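Local coordinates for protein possible metal-dependent hydrolase (Veillonella parvula, PDB 3RPC) that binds two zinc ions and probably hydrolyses a substrate that is not established, as a member of the metallo-beta-lactamase superfamily, at residues K20-L25 with N64-V69; A31-Y36 with M51-L56; P37-T42 with V230-T235; N121-R126 with F155-E160. All blocks are in the same frame, centred on the assembly; numbering follows the deposited sequence. Where two conformers were deposited one is given.

Contact 1 of 4, residues K20-L25 with N64-V69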
loop_
_atom_site.group_PDB
_atom_site.type_symbol
_atom_site.label_atom_id
_atom_site.label_comp_id
_atom_site.label_asym_id
_atom_site.label_seq_id
_atom_site.Cartn_x
_atom_site.Cartn_y
_atom_site.Cartn_z
ATOM N N LYS A 20 22.241 13.536 12.164
ATOM C CA LYS A 20 23.162 14.618 11.837
ATOM C C LYS A 20 22.723 15.905 12.539
ATOM O O LYS A 20 22.523 15.903 13.755
ATOM C CB LYS A 20 23.277 14.782 10.321
ATOM C CG LYS A 20 24.258 13.786 9.686
ATOM C CD LYS A 20 23.847 13.370 8.283
ATOM C CE LYS A 20 24.982 12.659 7.543
ATOM N NZ LYS A 20 25.891 11.875 8.432
ATOM N N ASN A 21 22.567 16.997 11.801
ATOM C CA ASN A 21 22.131 18.259 12.396
ATOM C C ASN A 21 20.642 18.525 12.204
ATOM O O ASN A 21 20.175 19.645 12.399
ATOM C CB ASN A 21 22.932 19.439 11.837
ATOM C CG ASN A 21 24.416 19.323 12.110
ATOM O OD1 ASN A 21 25.238 19.526 11.215
ATOM N ND2 ASN A 21 24.770 18.995 13.347
ATOM N N THR A 22 19.894 17.494 11.821
ATOM C CA THR A 22 18.471 17.665 11.575
ATOM C C THR A 22 17.648 16.937 12.623
ATOM O O THR A 22 17.846 15.744 12.849
ATOM C CB THR A 22 18.082 17.143 10.180
ATOM O OG1 THR A 22 18.691 17.974 9.183
ATOM C CG2 THR A 22 16.570 17.161 9.998
ATOM N N THR A 23 16.731 17.656 13.265
ATOM C CA THR A 23 15.828 17.022 14.212
ATOM C C THR A 23 14.392 17.054 13.694
ATOM O O THR A 23 13.838 18.122 13.453
ATOM C CB THR A 23 15.905 17.689 15.590
ATOM O OG1 THR A 23 17.213 17.486 16.145
ATOM C CG2 THR A 23 14.870 17.101 16.539
ATOM N N PHE A 24 13.801 15.872 13.536
ATOM C CA PHE A 24 12.423 15.727 13.118
ATOM C C PHE A 24 11.519 15.539 14.323
ATOM O O PHE A 24 11.713 14.605 15.108
ATOM C CB PHE A 24 12.265 14.485 12.228
ATOM C CG PHE A 24 13.071 14.524 10.961
ATOM C CD1 PHE A 24 12.583 15.173 9.831
ATOM C CD2 PHE A 24 14.307 13.899 10.887
ATOM C CE1 PHE A 24 13.316 15.200 8.651
ATOM C CE2 PHE A 24 15.053 13.921 9.705
ATOM C CZ PHE A 24 14.551 14.569 8.587
ATOM N N LEU A 25 10.521 16.407 14.456
ATOM C CA LEU A 25 9.435 16.174 15.401
ATOM C C LEU A 25 8.411 15.281 14.708
ATOM O O LEU A 25 7.831 15.657 13.685
ATOM C CB LEU A 25 8.809 17.512 15.829
ATOM C CG LEU A 25 7.578 17.418 16.732
ATOM C CD1 LEU A 25 7.927 16.765 18.054
ATOM C CD2 LEU A 25 6.965 18.807 16.978
ATOM N N ASN A 64 15.044 22.636 19.227
ATOM C CA ASN A 64 15.911 22.395 18.070
ATOM C C ASN A 64 15.234 21.662 16.918
ATOM O O ASN A 64 15.900 21.007 16.110
ATOM C CB ASN A 64 17.163 21.618 18.491
ATOM C CG ASN A 64 18.230 22.510 19.095
ATOM O OD1 ASN A 64 18.597 23.538 18.521
ATOM N ND2 ASN A 64 18.734 22.121 20.265
ATOM N N VAL A 65 13.915 21.776 16.834
ATOM C CA VAL A 65 13.181 21.114 15.754
ATOM C C VAL A 65 13.463 21.785 14.404
ATOM O O VAL A 65 13.345 23.009 14.276
ATOM C CB VAL A 65 11.665 21.073 16.053
ATOM C CG1 VAL A 65 10.887 20.523 14.865
ATOM C CG2 VAL A 65 11.395 20.232 17.297
ATOM N N THR A 66 13.848 20.971 13.418
ATOM C CA THR A 66 14.189 21.404 12.062
ATOM C C THR A 66 13.029 21.179 11.100
ATOM O O THR A 66 12.872 21.899 10.110
ATOM C CB THR A 66 15.355 20.562 11.485
ATOM O OG1 THR A 66 16.345 20.329 12.491
ATOM C CG2 THR A 66 15.986 21.271 10.292
ATOM N N ALA A 67 12.246 20.138 11.367
ATOM C CA ALA A 67 11.141 19.776 10.485
ATOM C C ALA A 67 10.186 18.887 11.246
ATOM O O ALA A 67 10.531 18.369 12.304
ATOM C CB ALA A 67 11.652 19.064 9.237
ATOM N N VAL A 68 8.980 18.744 10.716
ATOM C CA VAL A 68 7.975 17.895 11.338
ATOM C C VAL A 68 7.583 16.807 10.343
ATOM O O VAL A 68 7.507 17.048 9.141
ATOM C CB VAL A 68 6.732 18.720 11.722
ATOM C CG1 VAL A 68 5.750 17.878 12.501
ATOM C CG2 VAL A 68 7.131 19.932 12.555
ATOM N N VAL A 69 7.369 15.598 10.854
ATOM C CA VAL A 69 6.879 14.489 10.034
ATOM C C VAL A 69 5.545 14.071 10.620
ATOM O O VAL A 69 5.459 13.759 11.801
ATOM C CB VAL A 69 7.842 13.284 10.068
ATOM C CG1 VAL A 69 7.215 12.065 9.373
ATOM C CG2 VAL A 69 9.164 13.656 9.419
HETATM O O HOH W 1 18.921 19.403 15.595
#
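Phe-24 and Leu-25 pair in parallel with Ala-67 and Val-68, a largely buried strand-strand contact inside one of the two sheets of the chain, with Thr-23 and Thr-66 joined just before them. The regular part is short: Leu-25 N donates to Ala-67 O at 2.9 Å, and Val-69 N returns a bond to Leu-25 O. One step earlier the ladder is modified: the Thr-66 side chain takes over the role of a backbone acceptor. OG1 of Thr-66, set beside its own N (chi1 -41°), receives Thr-23 N at 2.8 Å in a nearly straight bond (169°). Separately, the backbone Thr-66 N donates to Thr-23 O, also at 2.8 Å. Ala-67 N adds a weak bond to the same carbonyl. The methyl CG2 of Thr-22 lies 3.9 Å from CB of Thr-66, the two side chains crossing at about a right angle.

The sheet is one half of the alpha-beta/beta-alpha sandwich of the metallo-beta-lactamase fold, and its two faces have different neighbours. Phe-24 turns to the second sheet, meeting Ile-123, Leu-125 and the ring of Phe-155; CD1 of Phe-24 packs 3.8 Å from CG2 of Val-69 and also touches CB of Ala-67. On the other face Leu-25 extends toward Ile-86, its CB 3.8 Å from CG1 of Val-65. At the start of the pairing a water lies 2.6 Å from Thr-23 OG1 and makes weak bonds to Asn-21 O and Asn-64 O; Thr-23 OG1 is also hydrogen-bonded to Thr-18 OG1.

Contact 2 of 4, residues A31-Y36 with M51-L56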
loop_
_atom_site.group_PDB
_atom_site.type_symbol
_atom_site.label_atom_id
_atom_site.label_comp_id
_atom_site.label_asym_id
_atom_site.label_seq_id
_atom_site.Cartn_x
_atom_site.Cartn_y
_atom_site.Cartn_z
ATOM N N ALA A 31 -1.459 17.806 23.432
ATOM C CA ALA A 31 -2.462 18.291 24.388
ATOM C C ALA A 31 -2.103 17.995 25.839
ATOM O O ALA A 31 -1.500 16.965 26.146
ATOM C CB ALA A 31 -3.835 17.692 24.059
ATOM N N PRO A 32 -2.495 18.891 26.757
ATOM C CA PRO A 32 -2.327 18.562 28.178
ATOM C C PRO A 32 -3.132 17.326 28.582
ATOM O O PRO A 32 -4.087 16.954 27.898
ATOM C CB PRO A 32 -2.873 19.804 28.899
ATOM C CG PRO A 32 -2.759 20.915 27.877
ATOM C CD PRO A 32 -3.006 20.254 26.543
ATOM N N LYS A 33 -2.731 16.707 29.687
ATOM C CA LYS A 33 -3.436 15.570 30.269
ATOM C C LYS A 33 -4.959 15.745 30.288
ATOM O O LYS A 33 -5.480 16.794 30.691
ATOM C CB LYS A 33 -2.908 15.330 31.691
ATOM C CG LYS A 33 -3.589 14.193 32.447
ATOM C CD LYS A 33 -2.887 13.929 33.781
ATOM C CE LYS A 33 -3.592 12.856 34.601
ATOM N NZ LYS A 33 -2.852 12.608 35.875
ATOM N N ASP A 34 -5.667 14.711 29.847
ATOM C CA ASP A 34 -7.126 14.635 29.958
ATOM C C ASP A 34 -7.900 15.674 29.146
ATOM O O ASP A 34 -9.078 15.917 29.393
ATOM C CB ASP A 34 -7.567 14.641 31.434
ATOM C CG ASP A 34 -7.232 13.339 32.147
ATOM O OD1 ASP A 34 -6.856 12.368 31.457
ATOM O OD2 ASP A 34 -7.357 13.278 33.389
ATOM N N THR A 35 -7.242 16.270 28.158
ATOM C CA THR A 35 -7.895 17.249 27.302
ATOM C C THR A 35 -9.111 16.691 26.566
ATOM O O THR A 35 -10.059 17.418 26.281
ATOM C CB THR A 35 -6.881 17.879 26.310
ATOM O OG1 THR A 35 -5.920 18.643 27.055
ATOM C CG2 THR A 35 -7.577 18.784 25.306
ATOM N N TYR A 36 -9.093 15.391 26.276
ATOM C CA TYR A 36 -10.123 14.786 25.441
ATOM C C TYR A 36 -10.786 13.589 26.119
ATOM O O TYR A 36 -10.166 12.918 26.942
ATOM C CB TYR A 36 -9.515 14.321 24.116
ATOM C CG TYR A 36 -8.941 15.438 23.283
ATOM C CD1 TYR A 36 -9.775 16.287 22.569
ATOM C CD2 TYR A 36 -7.566 15.635 23.197
ATOM C CE1 TYR A 36 -9.263 17.315 21.799
ATOM C CE2 TYR A 36 -7.040 16.659 22.417
ATOM C CZ TYR A 36 -7.900 17.495 21.730
ATOM O OH TYR A 36 -7.397 18.515 20.964
HETATM N N MSE A 51 -3.458 10.380 28.879
HETATM C CA MSE A 51 -3.553 10.038 30.292
HETATM C C MSE A 51 -2.391 10.564 31.132
HETATM O O MSE A 51 -2.443 10.510 32.363
HETATM C CB MSE A 51 -3.706 8.531 30.479
HETATM C CG MSE A 51 -2.469 7.759 30.148
HETATM SE SE MSE A 51 -2.812 5.832 30.158
HETATM C CE MSE A 51 -4.467 5.765 29.239
ATOM N N VAL A 52 -1.357 11.089 30.473
ATOM C CA VAL A 52 -0.233 11.700 31.176
ATOM C C VAL A 52 0.110 12.999 30.474
ATOM O O VAL A 52 -0.170 13.148 29.287
ATOM C CB VAL A 52 1.019 10.795 31.199
ATOM C CG1 VAL A 52 0.725 9.510 31.956
ATOM C CG2 VAL A 52 1.480 10.471 29.783
ATOM N N ASP A 53 0.682 13.938 31.224
ATOM C CA ASP A 53 1.176 15.189 30.660
ATOM C C ASP A 53 2.465 14.931 29.895
ATOM O O ASP A 53 3.081 13.872 30.034
ATOM C CB ASP A 53 1.422 16.211 31.776
ATOM C CG ASP A 53 0.154 16.925 32.197
ATOM O OD1 ASP A 53 -0.498 17.550 31.325
ATOM O OD2 ASP A 53 -0.205 16.848 33.396
ATOM N N LEU A 54 2.878 15.897 29.083
ATOM C CA LEU A 54 4.158 15.800 28.399
ATOM C C LEU A 54 5.286 15.729 29.426
ATOM O O LEU A 54 5.169 16.275 30.531
ATOM C CB LEU A 54 4.367 17.013 27.493
ATOM C CG LEU A 54 3.439 17.177 26.287
ATOM C CD1 LEU A 54 3.628 18.562 25.656
ATOM C CD2 LEU A 54 3.661 16.069 25.243
ATOM N N PRO A 55 6.395 15.071 29.064
ATOM C CA PRO A 55 7.525 14.904 29.991
ATOM C C PRO A 55 8.487 16.092 30.004
ATOM O O PRO A 55 9.451 16.081 30.779
ATOM C CB PRO A 55 8.243 13.679 29.425
ATOM C CG PRO A 55 7.998 13.789 27.948
ATOM C CD PRO A 55 6.572 14.277 27.830
ATOM N N LEU A 56 8.238 17.089 29.163
ATOM C CA LEU A 56 9.089 18.273 29.130
ATOM C C LEU A 56 8.269 19.498 28.772
ATOM O O LEU A 56 7.148 19.384 28.281
ATOM C CB LEU A 56 10.243 18.077 28.145
ATOM C CG LEU A 56 9.963 18.092 26.641
ATOM C CD1 LEU A 56 11.261 17.904 25.874
ATOM C CD2 LEU A 56 8.939 17.028 26.227
#
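Lys-33 holds CG anti to its backbone N (chi1 178°) and runs fully extended from there, whereas Asp-53 places CG beside its own N (chi1 -82°), with the carboxylate near N and CB of Lys-33. The two side chains cross at about a right angle. Their one polar link is from backbone to side chain: Lys-33 N donates to Asp-53 OD1 at 2.9 Å, almost straight at 169°, arriving from above the carboxylate plane. The same oxygen lies 3.3 Å from CB of Lys-33. The charged ends do not meet, with 5.6 Å between Lys-33 NZ and Asp-53 OD2, and any attraction between them should be modest at this surface position. Instead the aliphatic part of the lysine passes over the backbone of the other segment, CE coming within 3.4 Å of Met-51 O.

Lys-33 and Asp-34 form the corners of a type II beta turn from Pro-32 to Thr-35. Thr-35 closes it twice, its OG1 donating to Pro-32 O at 2.6 Å and its N to the same oxygen at 3.2 Å, both from one face of the carbonyl plane. Where the turn ends, Thr-35 and Tyr-36 together face Met-49 in a classic beta bulge. Both segments belong to the long loop between strand 22-26 and helix 58-62. Arg-11, at the end of strand 6-11, binds Ala-31 O and Val-52 O and so ties the segments to one another; Ala-31 and Pro-32 rest on Thr-81 of helix 80-85, while Leu-54 packs against Ile-10 of strand 6-11 and Leu-61 of helix 58-62.

Contact 3 of 4, residues P37-T42 with V230-T235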
loop_
_atom_site.group_PDB
_atom_site.type_symbol
_atom_site.label_atom_id
_atom_site.label_comp_id
_atom_site.label_asym_id
_atom_site.label_seq_id
_atom_site.Cartn_x
_atom_site.Cartn_y
_atom_site.Cartn_z
ATOM N N PRO A 37 -12.050 13.320 25.763
ATOM C CA PRO A 37 -12.702 12.067 26.152
ATOM C C PRO A 37 -12.029 10.947 25.382
ATOM O O PRO A 37 -11.419 11.223 24.355
ATOM C CB PRO A 37 -14.130 12.228 25.615
ATOM C CG PRO A 37 -14.269 13.667 25.228
ATOM C CD PRO A 37 -12.898 14.138 24.883
ATOM N N GLY A 38 -12.150 9.707 25.845
ATOM C CA GLY A 38 -11.636 8.575 25.089
ATOM C C GLY A 38 -12.312 8.470 23.738
ATOM O O GLY A 38 -13.440 8.951 23.572
ATOM N N PHE A 39 -11.641 7.850 22.766
ATOM C CA PHE A 39 -12.204 7.694 21.428
ATOM C C PHE A 39 -13.513 6.914 21.490
ATOM O O PHE A 39 -13.585 5.860 22.116
ATOM C CB PHE A 39 -11.231 6.978 20.486
ATOM C CG PHE A 39 -10.022 7.793 20.113
ATOM C CD1 PHE A 39 -10.148 8.928 19.326
ATOM C CD2 PHE A 39 -8.760 7.421 20.547
ATOM C CE1 PHE A 39 -9.036 9.679 18.984
ATOM C CE2 PHE A 39 -7.642 8.163 20.205
ATOM C CZ PHE A 39 -7.778 9.298 19.426
ATOM N N GLU A 40 -14.548 7.433 20.844
ATOM C CA GLU A 40 -15.847 6.765 20.859
ATOM C C GLU A 40 -15.760 5.371 20.240
ATOM O O GLU A 40 -15.110 5.178 19.209
ATOM C CB GLU A 40 -16.892 7.611 20.125
ATOM C CG GLU A 40 -18.311 7.074 20.225
ATOM C CD GLU A 40 -19.319 7.972 19.527
ATOM O OE1 GLU A 40 -18.929 9.080 19.097
ATOM O OE2 GLU A 40 -20.497 7.572 19.408
ATOM N N GLY A 41 -16.415 4.409 20.888
ATOM C CA GLY A 41 -16.553 3.066 20.347
ATOM C C GLY A 41 -15.298 2.224 20.454
ATOM O O GLY A 41 -15.178 1.190 19.792
ATOM N N THR A 42 -14.359 2.659 21.286
ATOM C CA THR A 42 -13.088 1.952 21.410
ATOM C C THR A 42 -12.896 1.358 22.799
ATOM O O THR A 42 -13.603 1.694 23.747
ATOM C CB THR A 42 -11.877 2.865 21.090
ATOM O OG1 THR A 42 -11.796 3.928 22.049
ATOM C CG2 THR A 42 -11.988 3.442 19.672
ATOM N N VAL A 230 -3.087 7.047 25.020
ATOM C CA VAL A 230 -4.477 7.097 24.577
ATOM C C VAL A 230 -5.280 6.009 25.284
ATOM O O VAL A 230 -4.708 5.110 25.909
ATOM C CB VAL A 230 -4.637 7.015 23.032
ATOM C CG1 VAL A 230 -3.980 8.227 22.357
ATOM C CG2 VAL A 230 -4.083 5.712 22.461
ATOM N N ASN A 231 -6.602 6.107 25.218
ATOM C CA ASN A 231 -7.442 5.230 26.026
ATOM C C ASN A 231 -7.490 3.795 25.536
ATOM O O ASN A 231 -7.630 2.876 26.350
ATOM C CB ASN A 231 -8.870 5.759 26.104
ATOM C CG ASN A 231 -9.541 5.788 24.752
ATOM O OD1 ASN A 231 -9.295 6.687 23.956
ATOM N ND2 ASN A 231 -10.379 4.789 24.469
ATOM N N HIS A 232 -7.409 3.599 24.218
ATOM C CA HIS A 232 -7.743 2.293 23.644
ATOM C C HIS A 232 -6.569 1.361 23.360
ATOM O O HIS A 232 -6.769 0.261 22.852
ATOM C CB HIS A 232 -8.645 2.433 22.407
ATOM C CG HIS A 232 -8.030 3.191 21.269
ATOM N ND1 HIS A 232 -7.016 4.110 21.441
ATOM C CD2 HIS A 232 -8.305 3.181 19.942
ATOM C CE1 HIS A 232 -6.687 4.626 20.268
ATOM N NE2 HIS A 232 -7.457 4.083 19.343
ATOM N N THR A 233 -5.360 1.780 23.718
ATOM C CA THR A 233 -4.191 0.924 23.561
ATOM C C THR A 233 -4.164 -0.116 24.687
ATOM O O THR A 233 -3.805 0.192 25.839
ATOM C CB THR A 233 -2.893 1.746 23.498
ATOM O OG1 THR A 233 -2.957 2.846 24.427
ATOM C CG2 THR A 233 -2.740 2.326 22.121
ATOM N N ALA A 234 -4.563 -1.334 24.338
ATOM C CA ALA A 234 -4.775 -2.413 25.295
ATOM C C ALA A 234 -3.490 -3.101 25.727
ATOM O O ALA A 234 -3.506 -3.947 26.618
ATOM C CB ALA A 234 -5.736 -3.423 24.702
ATOM N N THR A 235 -2.379 -2.735 25.102
ATOM C CA THR A 235 -1.075 -3.269 25.471
ATOM C C THR A 235 -0.223 -2.127 26.016
ATOM O O THR A 235 0.014 -1.130 25.322
ATOM C CB THR A 235 -0.382 -3.915 24.275
ATOM O OG1 THR A 235 -1.128 -5.079 23.877
ATOM C CG2 THR A 235 1.053 -4.315 24.623
#
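Asn-231 inserts its amide between Phe-39 and Thr-42. Its CG stands between the backbone N and the carbonyl carbon (chi1 63°), which sets the amide carbon against CA of Gly-38. OD1 accepts Phe-39 N at 2.9 Å, the donor standing above the amide plane. On the other branch, ND2 donates to Thr-42 OG1 at 2.9 Å with that oxygen almost in the amide plane; ND2 has a second acceptor in Phe-43 O. Thr-42 OG1 donates in turn to Phe-39 O at 2.6 Å, spanning the type II turn from Phe-39 to Thr-42. The backbone oxygen of Asn-231 is satisfied as well, by Asn-44 ND2.

Beside this network His-232 is held by carbon contacts. CD2 of Phe-39 sits over one face of the imidazole, toward its rim and 3.5 Å from CE1 of His-232, with the ring planes at 54°. CB of Thr-42 touches CB of His-232 at 3.5 Å.

The side chain of His-232 is about 6 Å from a bound zinc ion without being among the ligands. Segment 230-235 follows the zinc ligand His-226, and the contact thus belongs to the loops around the dinuclear zinc centre characteristic of metallo-beta-lactamase-like hydrolases.

Contact 4 of 4, residues N121-R126 with F155-E160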
loop_
_atom_site.group_PDB
_atom_site.type_symbol
_atom_site.label_atom_id
_atom_site.label_comp_id
_atom_site.label_asym_id
_atom_site.label_seq_id
_atom_site.Cartn_x
_atom_site.Cartn_y
_atom_site.Cartn_z
ATOM N N ASN A 121 18.173 18.122 3.750
ATOM C CA ASN A 121 19.431 18.283 4.466
ATOM C C ASN A 121 20.293 17.021 4.478
ATOM O O ASN A 121 20.916 16.691 5.491
ATOM C CB ASN A 121 19.176 18.766 5.898
ATOM C CG ASN A 121 18.515 20.126 5.945
ATOM O OD1 ASN A 121 18.620 20.915 5.007
ATOM N ND2 ASN A 121 17.835 20.413 7.051
ATOM N N GLY A 122 20.335 16.335 3.342
ATOM C CA GLY A 122 21.169 15.157 3.180
ATOM C C GLY A 122 20.503 13.878 3.646
ATOM O O GLY A 122 21.078 12.800 3.533
ATOM N N ILE A 123 19.288 13.998 4.170
ATOM C CA ILE A 123 18.551 12.840 4.660
ATOM C C ILE A 123 17.459 12.478 3.676
ATOM O O ILE A 123 16.692 13.345 3.246
ATOM C CB ILE A 123 17.905 13.133 6.020
ATOM C CG1 ILE A 123 18.982 13.520 7.032
ATOM C CG2 ILE A 123 17.088 11.922 6.508
ATOM C CD1 ILE A 123 18.475 14.381 8.143
ATOM N N THR A 124 17.385 11.200 3.316
ATOM C CA THR A 124 16.343 10.738 2.411
ATOM C C THR A 124 15.183 10.167 3.219
ATOM O O THR A 124 15.382 9.315 4.087
ATOM C CB THR A 124 16.880 9.671 1.432
ATOM O OG1 THR A 124 17.953 10.238 0.664
ATOM C CG2 THR A 124 15.783 9.218 0.490
ATOM N N LEU A 125 13.981 10.654 2.943
ATOM C CA LEU A 125 12.773 10.171 3.598
ATOM C C LEU A 125 11.968 9.398 2.573
ATOM O O LEU A 125 11.592 9.944 1.541
ATOM C CB LEU A 125 11.920 11.327 4.132
ATOM C CG LEU A 125 12.456 12.177 5.288
ATOM C CD1 LEU A 125 13.456 13.210 4.795
ATOM C CD2 LEU A 125 11.323 12.890 6.026
ATOM N N ARG A 126 11.698 8.128 2.862
ATOM C CA ARG A 126 10.971 7.291 1.917
ATOM C C ARG A 126 9.656 6.857 2.537
ATOM O O ARG A 126 9.627 6.345 3.658
ATOM C CB ARG A 126 11.772 6.039 1.569
ATOM C CG ARG A 126 13.194 6.262 1.134
ATOM C CD ARG A 126 13.794 4.932 0.655
ATOM N NE ARG A 126 15.184 5.063 0.232
ATOM C CZ ARG A 126 15.564 5.498 -0.965
ATOM N NH1 ARG A 126 14.655 5.844 -1.869
ATOM N NH2 ARG A 126 16.856 5.592 -1.259
ATOM N N PHE A 155 14.120 6.597 7.041
ATOM C CA PHE A 155 15.095 7.695 7.015
ATOM C C PHE A 155 16.482 7.114 6.720
ATOM O O PHE A 155 16.951 6.226 7.434
ATOM C CB PHE A 155 15.169 8.437 8.362
ATOM C CG PHE A 155 13.866 9.040 8.824
ATOM C CD1 PHE A 155 13.641 10.407 8.709
ATOM C CD2 PHE A 155 12.888 8.256 9.410
ATOM C CE1 PHE A 155 12.459 10.973 9.163
ATOM C CE2 PHE A 155 11.698 8.817 9.867
ATOM C CZ PHE A 155 11.480 10.176 9.736
ATOM N N GLU A 156 17.129 7.609 5.669
ATOM C CA GLU A 156 18.478 7.181 5.310
ATOM C C GLU A 156 19.405 8.384 5.245
ATOM O O GLU A 156 18.993 9.463 4.829
ATOM C CB GLU A 156 18.478 6.493 3.950
ATOM C CG GLU A 156 17.700 5.201 3.919
ATOM C CD GLU A 156 17.607 4.618 2.523
ATOM O OE1 GLU A 156 17.724 5.387 1.545
ATOM O OE2 GLU A 156 17.427 3.393 2.401
ATOM N N ALA A 157 20.656 8.196 5.650
ATOM C CA ALA A 157 21.667 9.248 5.519
ATOM C C ALA A 157 23.052 8.621 5.590
ATOM O O ALA A 157 23.224 7.554 6.182
ATOM C CB ALA A 157 21.493 10.307 6.608
ATOM N N ALA A 158 24.039 9.281 4.992
ATOM C CA ALA A 158 25.388 8.728 4.915
ATOM C C ALA A 158 25.975 8.428 6.286
ATOM O O ALA A 158 26.018 9.302 7.155
ATOM C CB ALA A 158 26.302 9.680 4.151
ATOM N N ASP A 159 26.410 7.182 6.479
ATOM C CA ASP A 159 27.100 6.774 7.703
ATOM C C ASP A 159 26.206 6.819 8.930
ATOM O O ASP A 159 26.695 6.831 10.062
ATOM C CB ASP A 159 28.335 7.645 7.929
ATOM C CG ASP A 159 29.255 7.661 6.730
ATOM O OD1 ASP A 159 29.549 6.571 6.193
ATOM O OD2 ASP A 159 29.668 8.761 6.316
ATOM N N GLU A 160 24.896 6.832 8.702
ATOM C CA GLU A 160 23.937 6.846 9.795
ATOM C C GLU A 160 23.096 5.578 9.733
ATOM O O GLU A 160 22.910 5.009 8.660
ATOM C CB GLU A 160 23.020 8.069 9.683
ATOM C CG GLU A 160 23.738 9.415 9.669
ATOM C CD GLU A 160 24.448 9.685 10.977
ATOM O OE1 GLU A 160 24.110 9.022 11.982
ATOM O OE2 GLU A 160 25.351 10.550 11.000
HETATM O O HOH W 2 23.614 11.807 3.668
#
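Antiparallel strands 123-128 and 152-156 lie side by side in the second sheet of the sandwich, and Thr-124 and Glu-156 form a hydrogen-bonded pair there. Thr-124 N reaches Glu-156 O at 2.8 Å and Glu-156 N reaches Thr-124 O at 2.9 Å.

On the face turned to Phe-182 of helix 173-182, Arg-126, extended from CG to NE, forms a salt bridge with Glu-156. NE and NH2 grip one oxygen side-on, each 2.9 Å from Glu-156 OE1 in bent bonds (141° and 137°); NE meets it from above the carboxylate plane, NH2 on the syn side. The guanidinium and carboxylate planes are 83° apart, and CG2 of Thr-124 lies 4.0 Å above the centre of the guanidinium.

The other face is apolar. Leu-125 CD2 meets Phe-155 CE1 at 3.8 Å, CG2 of Ile-123 approaches the edge of that ring, and Phe-155 continues onto Leu-17 and Ile-19 of the first sheet. Where the strands part, a water donates to Gly-122 O at 2.7 Å and accepts from Ala-158 N, beside the turn from Ala-157 to Glu-160.

A polar, helix-covered outer face and an apolar inner one fit a sheet of an alpha-beta/beta-alpha sandwich.

Overall arrangement
Contacts 1 and 4 pair strands in opposite sheets of the sandwich and face each other across its interior, their centres about 12 Å apart. They also meet where Lys-20 of contact 1 makes a salt bridge with Glu-160 of contact 4. Contact 1 is buried and contact 4 partly so; both have a backbone ladder, parallel in one and antiparallel in the other, with a threonine hydroxyl inserted in contact 1 and a salt bridge added in contact 4. Contacts 2 and 3 join loops without pairing backbone to backbone, relying on the side chains of Asp-53 and Asn-231. Contact 2 is a surface contact, contact 3 a buried one near the zinc ions; the two touch where Met-51 reaches Val-230.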